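Local coordinates for protein peptidase M28 (Shewanella amazonensis SB2B, PDB 3IIB) that is probably a zinc-dependent dipeptidase or carboxypeptidase of peptidase family M28, with two zinc ions in its active site, at residues V9-A14 against A424-V429; P336-I340 against P361-A365. All blocks are in the same frame, centred on the assembly; numbering follows the deposited sequence.

Contact 1 of 2, residues V9-A14 against A424-V429; sequences VAEQLA and AQFAWV
Ala10 O accepts two hydrogen bonds, one from Ala14 N within its own helix and one from the side chain of Gln425 on the facing helix. The second bond is well formed on the donor side: Gln425 NE2 lies 3.1 Å from Ala10 O, the N-H...O angle is 158°, and the acceptor sits close to the plane of the Gln425 amide. On the acceptor side the amide nitrogen stands well above the plane of the Ala10 carbonyl, on the face opposite to that approached by Ala14 N, so the helical bond is kept while the side chain adds a cross-tie. The Gln425 chain is extended beyond CG, and it runs past the methyl of Ala10, with Gln425 CG 3.9 Å from Ala10 CB.

Beside this polar link the interface is apolar. Val9 CG1 forms a CH-pi contact over one face of the Trp428 indole, 3.5 Å from the centroid of its five-membered ring and near the ring normal. Trp428 CG is anti to the backbone N (chi1 -177°), which carries the indole across to helix 3-19, where Trp428 NE1 is hydrogen-bonded to Asn6 OD1. Leu13 CD1 tucks in at the root of the same side chain, 3.4 Å from Trp428 CB, and Leu13 CB meets Ala424 CB at 3.9 Å. The methyl of Ala10 also faces Val429 CG2, 4.1 Å away.

Helix 267-285 adds His283 and Ile284 against Leu13, while Phe426 points from the other side of its helix onto strands 324-329 and 387-392. With segment axes 8.7 Å apart and directed 152° from each other, this is near-antiparallel helix packing, by which the N-terminal helix lies against a helix that itself rests on the sheets of the alpha/beta peptidase fold.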
ATOM      1  N   VAL A   9      30.887   4.137 -29.194  1.00  7.09           N
ATOM      2  CA  VAL A   9      30.762   5.024 -28.034  1.00  5.13           C
ATOM      3  C   VAL A   9      29.420   4.745 -27.339  1.00  5.96           C
ATOM      4  O   VAL A   9      29.360   4.660 -26.124  1.00  5.83           O
ATOM      5  CB  VAL A   9      30.842   6.490 -28.443  1.00  6.87           C
ATOM      6  CG1 VAL A   9      30.377   7.413 -27.299  1.00  6.24           C
ATOM      7  CG2 VAL A   9      32.268   6.803 -28.877  1.00 11.39           C
ATOM      8  N   ALA A  10      28.351   4.581 -28.116  1.00  7.11           N
ATOM      9  CA  ALA A  10      27.042   4.313 -27.529  1.00  6.66           C
ATOM     10  C   ALA A  10      27.049   2.964 -26.765  1.00  5.58           C
ATOM     11  O   ALA A  10      26.487   2.840 -25.699  1.00  6.74           O
ATOM     12  CB  ALA A  10      25.990   4.302 -28.606  1.00  5.94           C
ATOM     13  N   GLU A  11      27.701   1.963 -27.325  1.00  4.80           N
ATOM     14  CA  GLU A  11      27.867   0.704 -26.606  1.00  5.94           C
ATOM     15  C   GLU A  11      28.585   0.902 -25.259  1.00  5.45           C
ATOM     16  O   GLU A  11      28.170   0.350 -24.239  1.00  3.03           O
ATOM     17  CB  GLU A  11      28.584  -0.309 -27.491  1.00  8.40           C
ATOM     18  CG  GLU A  11      27.652  -0.746 -28.574  1.00 14.07           C
ATOM     19  CD  GLU A  11      28.297  -1.529 -29.674  1.00 24.50           C
ATOM     20  OE1 GLU A  11      29.544  -1.612 -29.721  1.00 21.16           O
ATOM     21  OE2 GLU A  11      27.519  -2.051 -30.500  1.00 29.60           O
ATOM     22  N   GLN A  12      29.635   1.731 -25.253  1.00  5.97           N
ATOM     23  CA  GLN A  12      30.402   2.012 -24.050  1.00  6.32           C
ATOM     24  C   GLN A  12      29.629   2.838 -23.041  1.00  6.11           C
ATOM     25  O   GLN A  12      29.746   2.579 -21.830  1.00  5.42           O
ATOM     26  CB  GLN A  12      31.720   2.675 -24.386  1.00  4.76           C
ATOM     27  CG  GLN A  12      32.626   1.666 -25.018  1.00  7.22           C
ATOM     28  CD  GLN A  12      33.774   2.219 -25.837  1.00  8.23           C
ATOM     29  OE1 GLN A  12      33.983   3.438 -25.926  1.00  8.07           O
ATOM     30  NE2 GLN A  12      34.572   1.296 -26.414  1.00  7.13           N
ATOM     31  N   LEU A  13      28.822   3.786 -23.522  1.00  4.73           N
ATOM     32  CA  LEU A  13      27.921   4.528 -22.636  1.00  4.46           C
ATOM     33  C   LEU A  13      26.969   3.593 -21.911  1.00  4.91           C
ATOM     34  O   LEU A  13      26.721   3.739 -20.700  1.00  6.15           O
ATOM     35  CB  LEU A  13      27.154   5.616 -23.397  1.00  5.41           C
ATOM     36  CG  LEU A  13      28.016   6.799 -23.876  1.00  3.42           C
ATOM     37  CD1 LEU A  13      27.253   7.628 -24.963  1.00  4.02           C
ATOM     38  CD2 LEU A  13      28.435   7.672 -22.656  1.00  4.84           C
ATOM     39  N   ALA A  14      26.436   2.611 -22.628  1.00  6.26           N
ATOM     40  CA  ALA A  14      25.553   1.649 -21.986  1.00  5.46           C
ATOM     41  C   ALA A  14      26.277   0.831 -20.946  1.00  5.15           C
ATOM     42  O   ALA A  14      25.695   0.513 -19.930  1.00  5.75           O
ATOM     43  CB  ALA A  14      24.929   0.766 -22.981  1.00  2.37           C
ATOM     44  N   ALA A 424      21.498   7.573 -22.745  1.00  4.90           N
ATOM     45  CA  ALA A 424      22.869   7.950 -23.061  1.00  5.79           C
ATOM     46  C   ALA A 424      23.160   7.633 -24.533  1.00  6.04           C
ATOM     47  O   ALA A 424      23.742   8.465 -25.254  1.00  7.23           O
ATOM     48  CB  ALA A 424      23.847   7.288 -22.124  1.00  4.58           C
ATOM     49  N   GLN A 425      22.752   6.453 -24.989  1.00  4.48           N
ATOM     50  CA  GLN A 425      22.886   6.084 -26.383  1.00  3.13           C
ATOM     51  C   GLN A 425      22.098   7.065 -27.272  1.00  3.74           C
ATOM     52  O   GLN A 425      22.596   7.554 -28.288  1.00  4.37           O
ATOM     53  CB  GLN A 425      22.382   4.661 -26.657  1.00  4.05           C
ATOM     54  CG  GLN A 425      23.217   3.584 -25.976  1.00  3.75           C
ATOM     55  CD  GLN A 425      22.913   2.176 -26.424  1.00  7.49           C
ATOM     56  OE1 GLN A 425      21.796   1.892 -26.832  1.00  8.11           O
ATOM     57  NE2 GLN A 425      23.920   1.297 -26.383  1.00  3.40           N
ATOM     58  N   PHE A 426      20.831   7.293 -26.916  1.00  6.72           N
ATOM     59  CA  PHE A 426      19.998   8.209 -27.687  1.00  3.06           C
ATOM     60  C   PHE A 426      20.635   9.591 -27.793  1.00  2.06           C
ATOM     61  O   PHE A 426      20.708  10.167 -28.895  1.00  2.71           O
ATOM     62  CB  PHE A 426      18.601   8.313 -27.049  1.00  4.87           C
ATOM     63  CG  PHE A 426      17.684   9.292 -27.729  1.00  4.12           C
ATOM     64  CD1 PHE A 426      16.963   8.915 -28.846  1.00  5.13           C
ATOM     65  CD2 PHE A 426      17.487  10.573 -27.219  1.00  4.34           C
ATOM     66  CE1 PHE A 426      16.087   9.796 -29.453  1.00  4.57           C
ATOM     67  CE2 PHE A 426      16.629  11.460 -27.850  1.00  6.63           C
ATOM     68  CZ  PHE A 426      15.935  11.077 -28.958  1.00  8.82           C
ATOM     69  N   ALA A 427      21.012  10.173 -26.667  1.00  3.57           N
ATOM     70  CA  ALA A 427      21.534  11.530 -26.675  1.00  3.78           C
ATOM     71  C   ALA A 427      22.857  11.562 -27.452  1.00  4.97           C
ATOM     72  O   ALA A 427      23.056  12.451 -28.250  1.00  4.31           O
ATOM     73  CB  ALA A 427      21.701  12.101 -25.272  1.00  5.53           C
ATOM     74  N   TRP A 428      23.712  10.557 -27.287  1.00  5.36           N
ATOM     75  CA  TRP A 428      24.965  10.534 -28.043  1.00  5.46           C
ATOM     76  C   TRP A 428      24.725  10.349 -29.549  1.00  4.45           C
ATOM     77  O   TRP A 428      25.234  11.112 -30.375  1.00  5.68           O
ATOM     78  CB  TRP A 428      25.927   9.482 -27.513  1.00  5.52           C
ATOM     79  CG  TRP A 428      27.194   9.531 -28.258  1.00  4.19           C
ATOM     80  CD1 TRP A 428      27.616   8.696 -29.247  1.00  3.46           C
ATOM     81  CD2 TRP A 428      28.192  10.536 -28.123  1.00  3.34           C
ATOM     82  NE1 TRP A 428      28.836   9.120 -29.741  1.00  5.65           N
ATOM     83  CE2 TRP A 428      29.212  10.244 -29.057  1.00  5.13           C
ATOM     84  CE3 TRP A 428      28.324  11.659 -27.305  1.00  4.79           C
ATOM     85  CZ2 TRP A 428      30.335  11.037 -29.187  1.00  7.85           C
ATOM     86  CZ3 TRP A 428      29.448  12.468 -27.472  1.00  6.52           C
ATOM     87  CH2 TRP A 428      30.427  12.142 -28.396  1.00  7.15           C
ATOM     88  N   VAL A 429      23.978   9.328 -29.936  1.00  3.54           N
ATOM     89  CA  VAL A 429      23.712   9.098 -31.343  1.00  4.83           C
ATOM     90  C   VAL A 429      23.031  10.315 -31.989  1.00  4.77           C
ATOM     91  O   VAL A 429      23.468  10.786 -33.053  1.00  5.94           O
ATOM     92  CB  VAL A 429      22.901   7.789 -31.574  1.00  4.68           C
ATOM     93  CG1 VAL A 429      22.491   7.677 -33.019  1.00  5.92           C
ATOM     94  CG2 VAL A 429      23.764   6.546 -31.169  1.00  5.79           C
TER

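Contact 2 of 2, residues P336-I340 against P361-A365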
ATOM      1  N   PRO A 336      11.943  -0.591 -17.761  1.00  5.01           N
ATOM      2  CA  PRO A 336      12.873  -0.514 -18.890  1.00  6.45           C
ATOM      3  C   PRO A 336      12.187  -0.092 -20.189  1.00  6.88           C
ATOM      4  O   PRO A 336      10.981  -0.360 -20.413  1.00  6.90           O
ATOM      5  CB  PRO A 336      13.429  -1.949 -19.011  1.00  9.05           C
ATOM      6  CG  PRO A 336      12.539  -2.776 -18.212  1.00 12.01           C
ATOM      7  CD  PRO A 336      11.757  -1.954 -17.266  1.00  6.02           C
ATOM      8  N   ILE A 337      12.981   0.532 -21.050  1.00  5.11           N
ATOM      9  CA  ILE A 337      12.587   0.891 -22.390  1.00  5.75           C
ATOM     10  C   ILE A 337      12.579  -0.341 -23.287  1.00  6.55           C
ATOM     11  O   ILE A 337      13.552  -1.103 -23.321  1.00  7.88           O
ATOM     12  CB  ILE A 337      13.516   1.997 -22.975  1.00  3.71           C
ATOM     13  CG1 ILE A 337      13.318   3.257 -22.155  1.00  5.31           C
ATOM     14  CG2 ILE A 337      13.177   2.267 -24.459  1.00  6.64           C
ATOM     15  CD1 ILE A 337      14.426   4.266 -22.261  1.00  2.36           C
ATOM     16  N   TYR A 338      11.488  -0.504 -24.026  1.00  6.76           N
ATOM     17  CA  TYR A 338      11.309  -1.654 -24.956  1.00  6.76           C
ATOM     18  C   TYR A 338      11.154  -1.274 -26.438  1.00  6.10           C
ATOM     19  O   TYR A 338      11.201  -2.147 -27.303  1.00  5.07           O
ATOM     20  CB  TYR A 338      10.106  -2.535 -24.529  1.00  7.57           C
ATOM     21  CG  TYR A 338       8.771  -1.807 -24.552  1.00  7.92           C
ATOM     22  CD1 TYR A 338       7.990  -1.768 -25.699  1.00 11.36           C
ATOM     23  CD2 TYR A 338       8.300  -1.141 -23.424  1.00  7.79           C
ATOM     24  CE1 TYR A 338       6.761  -1.073 -25.711  1.00  8.82           C
ATOM     25  CE2 TYR A 338       7.086  -0.490 -23.417  1.00  9.96           C
ATOM     26  CZ  TYR A 338       6.332  -0.428 -24.567  1.00 10.20           C
ATOM     27  OH  TYR A 338       5.120   0.266 -24.529  1.00 15.91           O
ATOM     28  N   GLN A 339      11.035   0.008 -26.726  1.00  5.21           N
ATOM     29  CA  GLN A 339      10.800   0.479 -28.097  1.00  3.03           C
ATOM     30  C   GLN A 339      11.095   1.978 -28.145  1.00  5.88           C
ATOM     31  O   GLN A 339      10.824   2.711 -27.169  1.00  4.96           O
ATOM     32  CB  GLN A 339       9.344   0.211 -28.503  1.00  5.76           C
ATOM     33  CG  GLN A 339       9.024   0.516 -29.969  1.00  5.50           C
ATOM     34  CD  GLN A 339       7.685  -0.088 -30.360  1.00 20.41           C
ATOM     35  OE1 GLN A 339       7.436  -1.247 -30.049  1.00 19.01           O
ATOM     36  NE2 GLN A 339       6.830   0.680 -31.055  1.00 14.80           N
ATOM     37  N   ILE A 340      11.650   2.433 -29.275  1.00  5.54           N
ATOM     38  CA  ILE A 340      11.707   3.867 -29.548  1.00  5.13           C
ATOM     39  C   ILE A 340      10.839   4.200 -30.745  1.00  4.37           C
ATOM     40  O   ILE A 340      11.042   3.696 -31.838  1.00  6.45           O
ATOM     41  CB  ILE A 340      13.146   4.388 -29.743  1.00  5.31           C
ATOM     42  CG1 ILE A 340      13.977   4.113 -28.499  1.00  7.94           C
ATOM     43  CG2 ILE A 340      13.124   5.932 -30.137  1.00  7.39           C
ATOM     44  CD1 ILE A 340      15.472   4.407 -28.626  1.00  5.56           C
ATOM     45  N   PRO A 361      20.394  -4.749 -28.185  1.00  8.06           N
ATOM     46  CA  PRO A 361      20.869  -5.615 -27.094  1.00  8.72           C
ATOM     47  C   PRO A 361      20.423  -5.250 -25.680  1.00  8.99           C
ATOM     48  O   PRO A 361      20.536  -6.085 -24.779  1.00 10.53           O
ATOM     49  CB  PRO A 361      22.388  -5.529 -27.215  1.00 12.35           C
ATOM     50  CG  PRO A 361      22.622  -5.167 -28.643  1.00 12.55           C
ATOM     51  CD  PRO A 361      21.530  -4.217 -28.956  1.00 10.59           C
ATOM     52  N   LEU A 362      19.886  -4.041 -25.500  1.00  8.06           N
ATOM     53  CA  LEU A 362      19.346  -3.596 -24.217  1.00  8.70           C
ATOM     54  C   LEU A 362      17.859  -3.863 -24.155  1.00  5.31           C
ATOM     55  O   LEU A 362      17.196  -3.543 -23.160  1.00  8.93           O
ATOM     56  CB  LEU A 362      19.608  -2.121 -24.034  1.00  8.94           C
ATOM     57  CG  LEU A 362      21.060  -1.667 -24.039  1.00 13.84           C
ATOM     58  CD1 LEU A 362      21.186  -0.114 -24.136  1.00 12.38           C
ATOM     59  CD2 LEU A 362      21.760  -2.208 -22.774  1.00 18.30           C
ATOM     60  N   GLY A 363      17.337  -4.436 -25.239  1.00  8.94           N
ATOM     61  CA  GLY A 363      15.935  -4.810 -25.333  1.00  9.76           C
ATOM     62  C   GLY A 363      15.049  -3.808 -26.057  1.00  8.45           C
ATOM     63  O   GLY A 363      13.833  -3.867 -25.922  1.00  8.68           O
ATOM     64  N   VAL A 364      15.638  -2.888 -26.820  1.00  5.44           N
ATOM     65  CA  VAL A 364      14.888  -1.799 -27.447  1.00  4.85           C
ATOM     66  C   VAL A 364      14.626  -2.062 -28.928  1.00  7.15           C
ATOM     67  O   VAL A 364      15.579  -2.172 -29.729  1.00  6.29           O
ATOM     68  CB  VAL A 364      15.616  -0.423 -27.276  1.00  7.52           C
ATOM     69  CG1 VAL A 364      14.771   0.716 -27.937  1.00  6.03           C
ATOM     70  CG2 VAL A 364      15.880  -0.152 -25.807  1.00  5.99           C
ATOM     71  N   ALA A 365      13.332  -2.162 -29.268  1.00  5.20           N
ATOM     72  CA  ALA A 365      12.865  -2.509 -30.623  1.00  7.51           C
ATOM     73  C   ALA A 365      12.676  -1.257 -31.460  1.00  5.54           C
ATOM     74  O   ALA A 365      12.499  -0.155 -30.927  1.00  6.45           O
ATOM     75  CB  ALA A 365      11.502  -3.323 -30.559  1.00  8.15           C
TER
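Two flat peptide groups, those carrying Tyr338 O and Ala365 O, are approached in different ways. Ala365 N comes in over a face of the first, 2.9 Å from Tyr338 O and 51° out of the carbonyl plane, whereas Ile340 N meets the second head-on, 3.2 Å from Ala365 O with a C=O...N angle of 170°. Together these bonds define a parallel bridge between Gln339 and Ala365. Gln339 CA adds a CA-H...O contact to the same oxygen, Ala365 O, at 3.4 Å. The Tyr338 ring itself turns off to a cation-pi interaction with Arg142.

Next to the bridge, Val364 divides its two methyls between two isoleucines. With CG1 anti to the backbone N (chi1 -179°), Val364 CG1 packs 3.5 Å from Ile340 CG1, while Val364 CG2 lies 3.9 Å from Ile337 CG2. Replacing this valine by an alanine would remove both methyls and probably open a gap between Ile337 and Ile340, leaving the backbone bonds with less apolar backing.

Ile337 O and Leu362 O both accept from Gln418 NE2, a further polar tie between the segments through helix 413-432. The chemistry therefore implies a division of labour: main-chain bonds set the parallel register, and one buried valine packs between the isoleucines on the apolar side.

How the contacts relate
From the N terminus, helix 3-19 supplies the first half of contact 1, whose partner arrives only with helix 413-432, so this contact closes a loop spanning most of the chain. Contact 2 is nested inside that loop and closes a far shorter one, running from strand 337-343 through helix 346-355 to strand 365-366. The contact centres are about 13 Å apart, and Leu362 joins them: Leu362 CD1 packs 3.4 Å from Gln425 OE1 and 4.0 Å from Ala14 CB. Helix 413-432 serves both, so the chain's two terminal helices and the edge of the small three-stranded sheet form one continuous packed region.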